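Local coordinates for protein beta-glucoside kinase (Listeria monocytogenes, PDB 4HTL) that phosphorylates cellobiose with ATP to give cellobiose-6'-phosphate, and may also regulate transcription of the cellobiose-PTS operon, at residues E114-K119 and E272-H276; P100-E104 and H288-E293; L183-Y187 and V213-I218. Numbering follows the deposited sequence.

How the contacts relate
The three contacts lie along the two-domain, actin-like ATPase fold of this ROK-family kinase. Contact 2 is within the first domain, contact 1 joins the two domains, and contact 3 is in the helical part of the second. Contacts 1 and 2 have centres 20 Å apart and touch through Trp116 CZ2 and Leu290 CD1 (4.1 Å): strand 101-105 leads into helix 106-117, and strand 270-273 leads into helix 280-293. Both lie near the probable ATP site, with the His276 side chain about 10 Å from that of Asp10 and the Ile103 side chain about 6 Å from that of Ile11. Contact 3 is remote, its centre 30 Å from contact 1 and 42 Å from contact 2.

Contact 1 (E114-K119 and E272-H276); sequences EKWLGK and ETATH
An interdomain junction of the actin-like ATPase fold forms where the last part of helix 106-117, in the first domain, meets the end of strand 270-273, an edge strand of the second-domain sheet, in an arrangement consistent with a hinge. Residues 114-117 are helical, and Gly118 N makes a weak hydrogen bond to Glu114 O (3.0 Å); 272-273 are extended, 274-275 continue as extended loop, and His276 takes left-handed angles (56/42). The closest CA pair is Gly118 and Thr275, 5.9 Å apart.

The Glu114 carboxylate (chi1 t, chi2 p) accepts three hydrogen bonds. Its OE2 accepts Thr275 N at 2.9 Å (167°), while OE1 accepts both Thr275 OG1 at 2.5 Å and its own segment's Lys119 N at 2.8 Å (169°). Thr275 (chi1 p) therefore gives its hydroxyl proton to Glu114, and its OG1 accepts from His276 ND1 at 2.9 Å. Gly118 (-110/-138) lets these groups close up: an ideal CB there would lie 2.5 Å from Thr275 OG1 and 2.2 Å from Glu114 OE1.

The Lys119 side chain, m at chi1 and extended beyond it, crosses to the strand. Its ammonium makes a salt bridge from NZ to Glu272 OE1 (2.8 Å), donates to Thr273 O (2.8 Å), and donates to water 1 (2.8 Å), which also bonds Thr273 OG1 at 2.5 Å. Phe242 of strand 240-244 touches Glu114, Lys119 and Glu272, while Leu283 of helix 280-293 touches Leu117 and His276. The His276 ring turns its edge to Leu117 O and Gly118 CA, with CE1 3.3 Å from Leu117 O.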
ATOM      1  N   GLU A 114      12.387  -0.418 -14.939  1.00 15.49           N
ATOM      2  CA  GLU A 114      12.278   1.016 -14.667  1.00 16.19           C
ATOM      3  C   GLU A 114      13.396   1.537 -13.729  1.00 16.03           C
ATOM      4  O   GLU A 114      13.976   2.622 -13.964  1.00 17.30           O
ATOM      5  CB  GLU A 114      10.865   1.361 -14.120  1.00 16.26           C
ATOM      6  CG  GLU A 114      10.412   2.785 -14.455  1.00 15.06           C
ATOM      7  CD  GLU A 114      10.228   3.008 -15.928  1.00 17.02           C
ATOM      8  OE1 GLU A 114      10.965   3.823 -16.521  1.00 16.43           O
ATOM      9  OE2 GLU A 114       9.351   2.335 -16.464  1.00 19.55           O
ATOM     10  N   LYS A 115      13.679   0.756 -12.683  1.00 16.67           N
ATOM     11  CA  LYS A 115      14.740   1.048 -11.703  1.00 17.52           C
ATOM     12  C   LYS A 115      16.138   0.991 -12.373  1.00 17.26           C
ATOM     13  O   LYS A 115      17.016   1.824 -12.114  1.00 18.57           O
ATOM     14  CB  LYS A 115      14.687   0.076 -10.519  1.00 17.38           C
ATOM     15  CG  LYS A 115      15.855   0.203  -9.552  1.00 21.91           C
ATOM     16  CD  LYS A 115      15.850   1.602  -8.903  1.00 26.33           C
ATOM     17  CE  LYS A 115      16.858   1.851  -7.779  1.00 33.13           C
ATOM     18  NZ  LYS A 115      16.780   3.292  -7.313  1.00 26.75           N
ATOM     19  N   TRP A 116      16.348  -0.015 -13.211  1.00 16.28           N
ATOM     20  CA  TRP A 116      17.684  -0.271 -13.805  1.00 15.65           C
ATOM     21  C   TRP A 116      18.030   0.695 -14.893  1.00 16.82           C
ATOM     22  O   TRP A 116      19.069   1.369 -14.865  1.00 18.32           O
ATOM     23  CB  TRP A 116      17.686  -1.703 -14.346  1.00 17.69           C
ATOM     24  CG  TRP A 116      19.006  -2.188 -14.879  1.00 20.20           C
ATOM     25  CD1 TRP A 116      20.279  -1.655 -14.658  1.00 20.35           C
ATOM     26  CD2 TRP A 116      19.219  -3.319 -15.763  1.00 20.80           C
ATOM     27  NE1 TRP A 116      21.242  -2.368 -15.349  1.00 22.18           N
ATOM     28  CE2 TRP A 116      20.669  -3.379 -16.021  1.00 19.83           C
ATOM     29  CE3 TRP A 116      18.386  -4.238 -16.370  1.00 20.79           C
ATOM     30  CZ2 TRP A 116      21.211  -4.337 -16.835  1.00 22.43           C
ATOM     31  CZ3 TRP A 116      18.948  -5.201 -17.190  1.00 24.69           C
ATOM     32  CH2 TRP A 116      20.333  -5.277 -17.395  1.00 25.14           C
ATOM     33  N   LEU A 117      17.122   0.807 -15.863  1.00 16.67           N
ATOM     34  CA  LEU A 117      17.380   1.476 -17.130  1.00 16.92           C
ATOM     35  C   LEU A 117      16.416   2.603 -17.461  1.00 17.51           C
ATOM     36  O   LEU A 117      16.617   3.320 -18.445  1.00 17.29           O
ATOM     37  CB  LEU A 117      17.314   0.441 -18.266  1.00 18.54           C
ATOM     38  CG  LEU A 117      18.342  -0.689 -18.149  1.00 22.18           C
ATOM     39  CD1 LEU A 117      18.069  -1.747 -19.247  1.00 27.73           C
ATOM     40  CD2 LEU A 117      19.812  -0.203 -18.176  1.00 23.49           C
ATOM     41  N   GLY A 118      15.383   2.780 -16.648  1.00 18.47           N
ATOM     42  CA  GLY A 118      14.365   3.707 -16.969  1.00 16.90           C
ATOM     43  C   GLY A 118      14.367   4.932 -16.064  1.00 17.26           C
ATOM     44  O   GLY A 118      15.398   5.461 -15.757  1.00 17.43           O
ATOM     45  N   LYS A 119      13.171   5.358 -15.665  1.00 15.46           N
ATOM     46  CA  LYS A 119      12.937   6.651 -14.961  1.00 14.72           C
ATOM     47  C   LYS A 119      13.058   6.540 -13.459  1.00 15.95           C
ATOM     48  O   LYS A 119      12.954   7.541 -12.754  1.00 18.00           O
ATOM     49  CB  LYS A 119      11.541   7.187 -15.321  1.00 16.25           C
ATOM     50  CG  LYS A 119      11.343   7.530 -16.776  1.00 16.46           C
ATOM     51  CD  LYS A 119       9.915   7.947 -17.034  1.00 14.34           C
ATOM     52  CE  LYS A 119       9.689   8.550 -18.386  1.00 15.48           C
ATOM     53  NZ  LYS A 119       8.252   8.961 -18.493  1.00 15.56           N
ATOM     54  N   GLU A 272       3.662   9.776 -14.748  1.00 16.66           N
ATOM     55  CA  GLU A 272       4.202   9.797 -16.102  1.00 13.15           C
ATOM     56  C   GLU A 272       4.249   8.377 -16.632  1.00 13.02           C
ATOM     57  O   GLU A 272       4.029   7.424 -15.894  1.00 16.39           O
ATOM     58  CB  GLU A 272       5.592  10.476 -16.171  1.00 17.93           C
ATOM     59  CG  GLU A 272       6.643   9.839 -15.355  1.00 19.80           C
ATOM     60  CD  GLU A 272       7.933  10.666 -15.416  1.00 21.97           C
ATOM     61  OE1 GLU A 272       8.373  10.943 -16.531  1.00 19.42           O
ATOM     62  OE2 GLU A 272       8.480  11.042 -14.347  1.00 23.79           O
ATOM     63  N   THR A 273       4.473   8.235 -17.930  1.00 15.42           N
ATOM     64  CA  THR A 273       4.509   6.920 -18.506  1.00 14.46           C
ATOM     65  C   THR A 273       5.732   6.091 -18.115  1.00 13.68           C
ATOM     66  O   THR A 273       6.820   6.613 -17.901  1.00 17.92           O
ATOM     67  CB  THR A 273       4.429   6.960 -20.038  1.00 15.75           C
ATOM     68  OG1 THR A 273       5.488   7.788 -20.555  1.00 16.73           O
ATOM     69  CG2 THR A 273       3.015   7.456 -20.493  1.00 16.69           C
ATOM     70  N   ALA A 274       5.523   4.787 -18.033  1.00 15.76           N
ATOM     71  CA  ALA A 274       6.607   3.813 -17.860  1.00 15.02           C
ATOM     72  C   ALA A 274       7.412   3.777 -19.159  1.00 16.80           C
ATOM     73  O   ALA A 274       6.905   4.126 -20.195  1.00 19.41           O
ATOM     74  CB  ALA A 274       5.994   2.423 -17.592  1.00 17.60           C
ATOM     75  N   THR A 275       8.653   3.318 -19.085  1.00 16.02           N
ATOM     76  CA  THR A 275       9.508   3.161 -20.249  1.00 15.73           C
ATOM     77  C   THR A 275       9.698   1.670 -20.613  1.00 16.06           C
ATOM     78  O   THR A 275       9.337   0.742 -19.877  1.00 18.32           O
ATOM     79  CB  THR A 275      10.878   3.813 -20.011  1.00 15.63           C
ATOM     80  OG1 THR A 275      11.540   3.183 -18.914  1.00 17.69           O
ATOM     81  CG2 THR A 275      10.790   5.344 -19.760  1.00 17.78           C
ATOM     82  N   HIS A 276      10.343   1.433 -21.751  1.00 17.68           N
ATOM     83  CA  HIS A 276      10.693   0.066 -22.180  1.00 18.05           C
ATOM     84  C   HIS A 276       9.474  -0.825 -22.250  1.00 18.73           C
ATOM     85  O   HIS A 276       9.527  -2.009 -21.836  1.00 19.58           O
ATOM     86  CB  HIS A 276      11.773  -0.548 -21.272  1.00 16.22           C
ATOM     87  CG  HIS A 276      13.027   0.275 -21.182  1.00 19.44           C
ATOM     88  ND1 HIS A 276      13.183   1.265 -20.268  1.00 18.44           N
ATOM     89  CD2 HIS A 276      14.195   0.259 -21.954  1.00 22.09           C
ATOM     90  CE1 HIS A 276      14.418   1.846 -20.446  1.00 19.23           C
ATOM     91  NE2 HIS A 276      15.014   1.251 -21.494  1.00 20.23           N
TER
HETATM   92  O   HOH W   1       7.875   7.106 -20.571  1.00 34.03           O

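Contact 2 (P100-E104 and H288-E293); sequences PVAIE and HFLQEE
Strand 101-104 lies across helix 288-293 at an angle of 126° between N-to-C directions, with the axes 7.9 Å apart at closest approach: a helix packed obliquely on the face of an edge strand. The near approach is possible because the strand residue at the crossing is small: the CA atoms of Ala102 and Phe289 are 5.1 Å apart, and Ala102 CB lies 3.6 Å from Phe289 CA. The extended backbone alternates, with the CA-to-CB bonds of Ala102 and Glu104 toward the helix and those of Val101 and Ile103 away.

Two t rotamers place rings to either side of Ala102 along the strand. His288 (chi1 174°, chi2 62°) brings CD2 to 3.7 Å from Ala102 CB and offers a ring face to Glu104, whose CB makes a CH-pi contact 4.0 Å from the centroid, 26° off the normal. His288 NE2 is 3.0 Å from Ile103 O. Phe289 (chi1 175°, chi2 96°) runs back toward Pro100: CD1 is 3.9 Å from Ala102 CB, CZ 4.1 Å from Pro100 CG, and the ring edge, through CE1, 3.6 Å from Pro100 O. Glu293, m at chi1 and chi2, curls its OE2 to 3.4 Å from Pro100 CB. Glu292, also m and m, reaches water 2 with OE1 (2.9 Å). Glu104 (t, p) directs its carboxylate to Arg147, a salt bridge, and to Asn108.

Strand 101-105 is an edge strand of its five-strand sheet, hydrogen-bonded to strand 59-64; helix 89-97 packs on Val101 and Ile103, while His288 on the opposite face also touches Leu112 of helix 106-117.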
ATOM      1  N   PRO A 100      22.740 -21.577 -14.195  1.00 40.93           N
ATOM      2  CA  PRO A 100      22.060 -20.817 -13.136  1.00 41.29           C
ATOM      3  C   PRO A 100      20.778 -20.174 -13.668  1.00 37.40           C
ATOM      4  O   PRO A 100      20.733 -19.738 -14.832  1.00 36.51           O
ATOM      5  CB  PRO A 100      23.080 -19.752 -12.743  1.00 45.31           C
ATOM      6  CG  PRO A 100      23.979 -19.619 -13.929  1.00 47.79           C
ATOM      7  CD  PRO A 100      24.036 -20.979 -14.564  1.00 41.74           C
ATOM      8  N   VAL A 101      19.747 -20.154 -12.819  1.00 40.44           N
ATOM      9  CA  VAL A 101      18.410 -19.676 -13.177  1.00 35.57           C
ATOM     10  C   VAL A 101      17.903 -18.709 -12.100  1.00 34.94           C
ATOM     11  O   VAL A 101      18.168 -18.886 -10.901  1.00 34.51           O
ATOM     12  CB  VAL A 101      17.415 -20.859 -13.336  1.00 36.67           C
ATOM     13  CG1 VAL A 101      16.017 -20.353 -13.716  1.00 35.38           C
ATOM     14  CG2 VAL A 101      17.944 -21.856 -14.376  1.00 37.07           C
ATOM     15  N   ALA A 102      17.213 -17.665 -12.539  1.00 28.71           N
ATOM     16  CA  ALA A 102      16.490 -16.788 -11.645  1.00 25.55           C
ATOM     17  C   ALA A 102      15.079 -16.561 -12.193  1.00 25.47           C
ATOM     18  O   ALA A 102      14.822 -16.604 -13.409  1.00 25.91           O
ATOM     19  CB  ALA A 102      17.221 -15.474 -11.431  1.00 26.06           C
ATOM     20  N   ILE A 103      14.168 -16.338 -11.263  1.00 25.14           N
ATOM     21  CA  ILE A 103      12.783 -16.090 -11.600  0.70 24.15           C
ATOM     22  C   ILE A 103      12.187 -15.011 -10.677  1.00 24.22           C
ATOM     23  O   ILE A 103      12.495 -14.956  -9.468  1.00 23.69           O
ATOM     24  CB  ILE A 103      11.988 -17.380 -11.527  0.70 24.66           C
ATOM     25  CG1 ILE A 103      10.552 -17.146 -11.979  0.70 22.93           C
ATOM     26  CG2 ILE A 103      12.034 -17.941 -10.122  0.70 29.40           C
ATOM     27  CD1 ILE A 103       9.870 -18.418 -12.382  0.70 26.81           C
ATOM     28  N   GLU A 104      11.338 -14.149 -11.260  1.00 22.59           N
ATOM     29  CA  GLU A 104      10.672 -13.071 -10.529  1.00 21.11           C
ATOM     30  C   GLU A 104       9.318 -12.866 -11.221  1.00 19.99           C
ATOM     31  O   GLU A 104       9.129 -13.260 -12.370  1.00 20.50           O
ATOM     32  CB  GLU A 104      11.532 -11.793 -10.539  1.00 19.88           C
ATOM     33  CG  GLU A 104      10.944 -10.525  -9.865  1.00 18.33           C
ATOM     34  CD  GLU A 104      10.529 -10.690  -8.433  1.00 20.47           C
ATOM     35  OE1 GLU A 104      11.342 -10.417  -7.554  1.00 21.60           O
ATOM     36  OE2 GLU A 104       9.357 -11.077  -8.189  1.00 19.03           O
ATOM     37  N   HIS A 288      17.061  -8.913 -12.021  1.00 22.98           N
ATOM     38  CA  HIS A 288      16.921  -9.841 -10.894  1.00 24.38           C
ATOM     39  C   HIS A 288      17.975 -10.919 -10.912  1.00 25.59           C
ATOM     40  O   HIS A 288      18.599 -11.185  -9.894  1.00 25.54           O
ATOM     41  CB  HIS A 288      15.508 -10.439 -10.881  1.00 21.00           C
ATOM     42  CG  HIS A 288      15.312 -11.499  -9.858  1.00 22.27           C
ATOM     43  ND1 HIS A 288      15.444 -11.266  -8.543  1.00 24.50           N
ATOM     44  CD2 HIS A 288      15.036 -12.859  -9.992  1.00 20.72           C
ATOM     45  CE1 HIS A 288      15.237 -12.414  -7.863  1.00 27.34           C
ATOM     46  NE2 HIS A 288      15.003 -13.391  -8.750  1.00 24.82           N
ATOM     47  N   PHE A 289      18.208 -11.534 -12.075  1.00 24.14           N
ATOM     48  CA  PHE A 289      19.235 -12.570 -12.224  1.00 24.79           C
ATOM     49  C   PHE A 289      20.599 -12.040 -11.807  1.00 27.99           C
ATOM     50  O   PHE A 289      21.325 -12.702 -11.064  1.00 29.76           O
ATOM     51  CB  PHE A 289      19.302 -13.044 -13.693  1.00 27.41           C
ATOM     52  CG  PHE A 289      20.415 -14.021 -13.964  1.00 31.10           C
ATOM     53  CD1 PHE A 289      20.187 -15.374 -13.957  1.00 33.30           C
ATOM     54  CD2 PHE A 289      21.693 -13.564 -14.243  1.00 37.49           C
ATOM     55  CE1 PHE A 289      21.216 -16.261 -14.206  1.00 35.42           C
ATOM     56  CE2 PHE A 289      22.724 -14.434 -14.485  1.00 38.35           C
ATOM     57  CZ  PHE A 289      22.485 -15.792 -14.461  1.00 37.05           C
ATOM     58  N   LEU A 290      20.931 -10.825 -12.270  1.00 28.23           N
ATOM     59  CA  LEU A 290      22.236 -10.205 -11.954  1.00 34.23           C
ATOM     60  C   LEU A 290      22.414  -9.930 -10.440  1.00 33.94           C
ATOM     61  O   LEU A 290      23.510 -10.090  -9.895  1.00 37.62           O
ATOM     62  CB  LEU A 290      22.442  -8.924 -12.766  1.00 33.75           C
ATOM     63  CG  LEU A 290      22.670  -9.101 -14.277  1.00 35.33           C
ATOM     64  CD1 LEU A 290      22.647  -7.757 -14.988  1.00 32.39           C
ATOM     65  CD2 LEU A 290      23.965  -9.855 -14.615  1.00 38.96           C
ATOM     66  N   GLN A 291      21.324  -9.551  -9.775  1.00 33.01           N
ATOM     67  CA  GLN A 291      21.302  -9.349  -8.319  0.60 32.85           C
ATOM     68  C   GLN A 291      21.517 -10.669  -7.588  1.00 39.12           C
ATOM     69  O   GLN A 291      22.250 -10.746  -6.596  1.00 45.53           O
ATOM     70  CB  GLN A 291      19.961  -8.752  -7.875  0.60 32.34           C
ATOM     71  CG  GLN A 291      19.831  -7.249  -8.110  0.60 34.44           C
ATOM     72  CD  GLN A 291      18.708  -6.661  -7.302  0.60 33.45           C
ATOM     73  OE1 GLN A 291      17.598  -7.209  -7.267  0.60 37.18           O
ATOM     74  NE2 GLN A 291      18.983  -5.563  -6.629  0.60 34.30           N
ATOM     75  N   GLU A 292      20.859 -11.718  -8.089  1.00 35.04           N
ATOM     76  CA  GLU A 292      20.977 -13.050  -7.511  1.00 32.93           C
ATOM     77  C   GLU A 292      22.389 -13.632  -7.657  1.00 39.94           C
ATOM     78  O   GLU A 292      22.882 -14.296  -6.718  1.00 45.55           O
ATOM     79  CB  GLU A 292      19.941 -14.014  -8.105  1.00 36.16           C
ATOM     80  CG  GLU A 292      18.516 -13.794  -7.586  1.00 36.86           C
ATOM     81  CD  GLU A 292      18.378 -14.121  -6.113  1.00 46.74           C
ATOM     82  OE1 GLU A 292      18.379 -15.329  -5.754  1.00 48.00           O
ATOM     83  OE2 GLU A 292      18.274 -13.165  -5.309  1.00 48.43           O
ATOM     84  N   GLU A 293      23.023 -13.411  -8.816  1.00 40.09           N
ATOM     85  CA  GLU A 293      24.369 -13.930  -9.000  0.60 42.74           C
ATOM     86  C   GLU A 293      25.342 -13.342  -7.974  1.00 50.76           C
ATOM     87  O   GLU A 293      26.280 -14.025  -7.586  1.00 63.60           O
ATOM     88  CB  GLU A 293      24.857 -13.781 -10.442  0.60 50.70           C
ATOM     89  CG  GLU A 293      24.184 -14.764 -11.399  0.60 56.26           C
ATOM     90  CD  GLU A 293      24.455 -16.230 -11.077  0.60 56.84           C
ATOM     91  OE1 GLU A 293      25.630 -16.656 -11.154  0.60 65.35           O
ATOM     92  OE2 GLU A 293      23.489 -16.960 -10.761  0.60 59.21           O
TER
HETATM   93  O   HOH W   2      17.802 -17.300  -7.817  1.00 43.03           O
HETATM   94  O   HOH W   3      20.179 -17.155  -9.683  1.00 56.19           O

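Contact 3 (L183-Y187 and V213-I218); sequences LRRQY and VSERLI
An antiparallel helix pair in the helical part of the second domain is packed here chiefly around Leu217, which projects between side chains of the other helix. Helices 183-187 and 213-218 run with their N-to-C directions at 147° and their axes 10.5 Å apart at closest approach. In register, the CA atoms of Leu183 and Leu217 are 6.6 Å apart, those of Tyr187 and Ser214 7.6 Å.

The bump is Leu217 (m, t), and Leu183, Gln186 and Tyr187, one helical turn of the other segment, form its hollow. Leu217 CD1 reaches the backbone at Tyr187 N (3.6 Å) and packs on Tyr187 CB (3.8 Å); its CD2 is 3.9 Å from Gln186 OE1. In return, Leu183 (m, t) straddles the far turn, with CD2 3.8 Å from Leu217 CB and CD1 3.9 Å from Ile218 CD1. At the other end Tyr187 (t) swings its ring along the partner, CE1 lying 4.1 Å from Val213 CG1 and 3.6 Å from Ser214 OG, a hydroxyl bonded to Asp211. Helix 200-208 closes one side, touching Tyr187, Ser214 and Ile218. Beside the leucines, water 4 donates to both Gln186 OE1 (2.6 Å) and Leu217 O (2.8 Å).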
ATOM      1  N   LEU A 183     -13.895  -1.157 -20.792  1.00 17.30           N
ATOM      2  CA  LEU A 183     -14.380  -0.130 -21.694  1.00 18.49           C
ATOM      3  C   LEU A 183     -15.026  -0.698 -22.938  1.00 19.37           C
ATOM      4  O   LEU A 183     -16.139  -0.266 -23.323  1.00 19.75           O
ATOM      5  CB  LEU A 183     -13.260   0.824 -22.106  1.00 21.39           C
ATOM      6  CG  LEU A 183     -12.884   1.958 -21.161  1.00 23.67           C
ATOM      7  CD1 LEU A 183     -11.622   2.650 -21.711  1.00 25.32           C
ATOM      8  CD2 LEU A 183     -14.032   2.979 -20.979  1.00 21.35           C
ATOM      9  N   ARG A 184     -14.371  -1.674 -23.538  1.00 21.98           N
ATOM     10  CA  ARG A 184     -14.907  -2.331 -24.743  1.00 22.55           C
ATOM     11  C   ARG A 184     -16.200  -3.089 -24.425  1.00 23.89           C
ATOM     12  O   ARG A 184     -17.174  -3.000 -25.174  1.00 22.54           O
ATOM     13  CB  ARG A 184     -13.858  -3.241 -25.386  1.00 24.02           C
ATOM     14  CG  ARG A 184     -12.662  -2.458 -25.921  1.00 23.68           C
ATOM     15  CD  ARG A 184     -11.547  -3.389 -26.357  1.00 29.47           C
ATOM     16  NE  ARG A 184     -12.090  -4.357 -27.306  1.00 29.12           N
ATOM     17  CZ  ARG A 184     -12.163  -5.676 -27.134  1.00 32.83           C
ATOM     18  NH1 ARG A 184     -11.625  -6.278 -26.075  1.00 39.36           N
ATOM     19  NH2 ARG A 184     -12.724  -6.422 -28.088  1.00 40.37           N
ATOM     20  N   ARG A 185     -16.217  -3.801 -23.301  1.00 19.89           N
ATOM     21  CA  ARG A 185     -17.428  -4.499 -22.844  1.00 20.92           C
ATOM     22  C   ARG A 185     -18.587  -3.545 -22.635  1.00 23.57           C
ATOM     23  O   ARG A 185     -19.700  -3.816 -23.068  1.00 23.44           O
ATOM     24  CB  ARG A 185     -17.156  -5.264 -21.571  1.00 24.29           C
ATOM     25  CG  ARG A 185     -16.328  -6.498 -21.839  1.00 31.51           C
ATOM     26  CD  ARG A 185     -16.140  -7.390 -20.611  1.00 36.53           C
ATOM     27  NE  ARG A 185     -17.398  -7.616 -19.885  1.00 42.68           N
ATOM     28  CZ  ARG A 185     -17.578  -7.377 -18.584  1.00 46.01           C
ATOM     29  NH1 ARG A 185     -16.572  -6.934 -17.824  1.00 52.94           N
ATOM     30  NH2 ARG A 185     -18.769  -7.593 -18.022  1.00 53.06           N
ATOM     31  N   GLN A 186     -18.334  -2.421 -21.969  1.00 20.80           N
ATOM     32  CA  GLN A 186     -19.371  -1.459 -21.750  1.00 18.77           C
ATOM     33  C   GLN A 186     -19.885  -0.870 -23.062  1.00 21.18           C
ATOM     34  O   GLN A 186     -21.086  -0.693 -23.243  1.00 21.64           O
ATOM     35  CB  GLN A 186     -18.874  -0.321 -20.864  1.00 17.65           C
ATOM     36  CG  GLN A 186     -18.581  -0.738 -19.438  1.00 18.94           C
ATOM     37  CD  GLN A 186     -17.788   0.279 -18.616  1.00 19.89           C
ATOM     38  OE1 GLN A 186     -17.145   1.177 -19.173  1.00 18.38           O
ATOM     39  NE2 GLN A 186     -17.828   0.134 -17.261  1.00 18.79           N
ATOM     40  N   TYR A 187     -18.965  -0.510 -23.952  1.00 20.64           N
ATOM     41  CA  TYR A 187     -19.359   0.011 -25.258  1.00 23.00           C
ATOM     42  C   TYR A 187     -20.207  -0.972 -26.044  1.00 23.43           C
ATOM     43  O   TYR A 187     -21.218  -0.571 -26.659  1.00 26.08           O
ATOM     44  CB  TYR A 187     -18.133   0.431 -26.057  1.00 21.24           C
ATOM     45  CG  TYR A 187     -18.488   1.387 -27.199  1.00 23.69           C
ATOM     46  CD1 TYR A 187     -18.925   2.684 -26.934  1.00 29.61           C
ATOM     47  CD2 TYR A 187     -18.359   0.995 -28.525  1.00 24.51           C
ATOM     48  CE1 TYR A 187     -19.263   3.546 -27.951  1.00 32.19           C
ATOM     49  CE2 TYR A 187     -18.671   1.861 -29.551  1.00 33.51           C
ATOM     50  CZ  TYR A 187     -19.130   3.138 -29.252  1.00 32.70           C
ATOM     51  OH  TYR A 187     -19.431   4.006 -30.261  1.00 42.54           O
ATOM     52  N   VAL A 213     -22.257   8.854 -25.120  1.00 15.69           N
ATOM     53  CA  VAL A 213     -22.076   7.503 -24.554  1.00 17.67           C
ATOM     54  C   VAL A 213     -20.602   7.307 -24.262  1.00 15.98           C
ATOM     55  O   VAL A 213     -20.232   6.865 -23.166  1.00 17.59           O
ATOM     56  CB  VAL A 213     -22.643   6.394 -25.474  1.00 19.11           C
ATOM     57  CG1 VAL A 213     -21.978   5.036 -25.214  1.00 21.38           C
ATOM     58  CG2 VAL A 213     -24.204   6.281 -25.358  1.00 19.30           C
ATOM     59  N   SER A 214     -19.751   7.653 -25.237  1.00 16.74           N
ATOM     60  CA  SER A 214     -18.324   7.540 -25.083  1.00 17.34           C
ATOM     61  C   SER A 214     -17.774   8.433 -23.982  1.00 17.14           C
ATOM     62  O   SER A 214     -16.877   8.010 -23.217  1.00 18.21           O
ATOM     63  CB  SER A 214     -17.652   7.824 -26.403  1.00 21.83           C
ATOM     64  OG  SER A 214     -18.117   6.898 -27.406  1.00 22.48           O
ATOM     65  N   GLU A 215     -18.259   9.671 -23.934  1.00 18.60           N
ATOM     66  CA  GLU A 215     -17.906  10.573 -22.864  1.00 19.61           C
ATOM     67  C   GLU A 215     -18.117   9.949 -21.502  1.00 19.01           C
ATOM     68  O   GLU A 215     -17.238  10.035 -20.629  1.00 18.79           O
ATOM     69  CB  GLU A 215     -18.591  11.921 -22.972  1.00 20.08           C
ATOM     70  CG  GLU A 215     -18.033  12.757 -24.095  1.00 18.58           C
ATOM     71  CD  GLU A 215     -18.812  14.036 -24.366  1.00 18.87           C
ATOM     72  OE1 GLU A 215     -19.990  14.152 -23.944  1.00 21.59           O
ATOM     73  OE2 GLU A 215     -18.228  14.947 -24.996  1.00 23.05           O
ATOM     74  N   ARG A 216     -19.269   9.324 -21.289  1.00 16.06           N
ATOM     75  CA  ARG A 216     -19.525   8.750 -19.987  0.60 16.85           C
ATOM     76  C   ARG A 216     -18.551   7.616 -19.710  1.00 17.23           C
ATOM     77  O   ARG A 216     -18.012   7.503 -18.609  1.00 15.02           O
ATOM     78  CB  ARG A 216     -20.991   8.287 -19.855  0.60 15.34           C
ATOM     79  CG  ARG A 216     -21.311   7.720 -18.471  0.60 16.23           C
ATOM     80  CD  ARG A 216     -22.800   7.402 -18.299  0.60 16.47           C
ATOM     81  NE  ARG A 216     -23.005   6.825 -16.992  0.60 13.56           N
ATOM     82  CZ  ARG A 216     -23.007   7.502 -15.842  0.60 18.43           C
ATOM     83  NH1 ARG A 216     -22.940   8.826 -15.815  0.60 21.74           N
ATOM     84  NH2 ARG A 216     -23.126   6.848 -14.697  0.60 18.50           N
ATOM     85  N   LEU A 217     -18.331   6.761 -20.690  1.00 15.28           N
ATOM     86  CA  LEU A 217     -17.438   5.617 -20.468  1.00 14.47           C
ATOM     87  C   LEU A 217     -16.029   6.064 -20.083  1.00 16.58           C
ATOM     88  O   LEU A 217     -15.411   5.551 -19.116  1.00 16.10           O
ATOM     89  CB  LEU A 217     -17.395   4.703 -21.687  1.00 16.21           C
ATOM     90  CG  LEU A 217     -18.629   4.010 -22.158  1.00 21.46           C
ATOM     91  CD1 LEU A 217     -18.229   2.927 -23.200  1.00 19.73           C
ATOM     92  CD2 LEU A 217     -19.562   3.532 -21.063  1.00 22.35           C
ATOM     93  N   ILE A 218     -15.524   7.052 -20.797  1.00 17.53           N
ATOM     94  CA  ILE A 218     -14.169   7.524 -20.568  1.00 16.67           C
ATOM     95  C   ILE A 218     -14.064   8.264 -19.240  1.00 17.14           C
ATOM     96  O   ILE A 218     -13.099   8.060 -18.469  1.00 18.43           O
ATOM     97  CB  ILE A 218     -13.619   8.393 -21.758  1.00 17.27           C
ATOM     98  CG1 ILE A 218     -13.532   7.519 -23.055  1.00 19.50           C
ATOM     99  CG2 ILE A 218     -12.274   9.035 -21.358  1.00 17.67           C
ATOM    100  CD1 ILE A 218     -12.716   6.239 -22.944  1.00 20.06           C
TER
HETATM  101  O   HOH W   4     -15.807   3.067 -17.888  1.00 17.67           O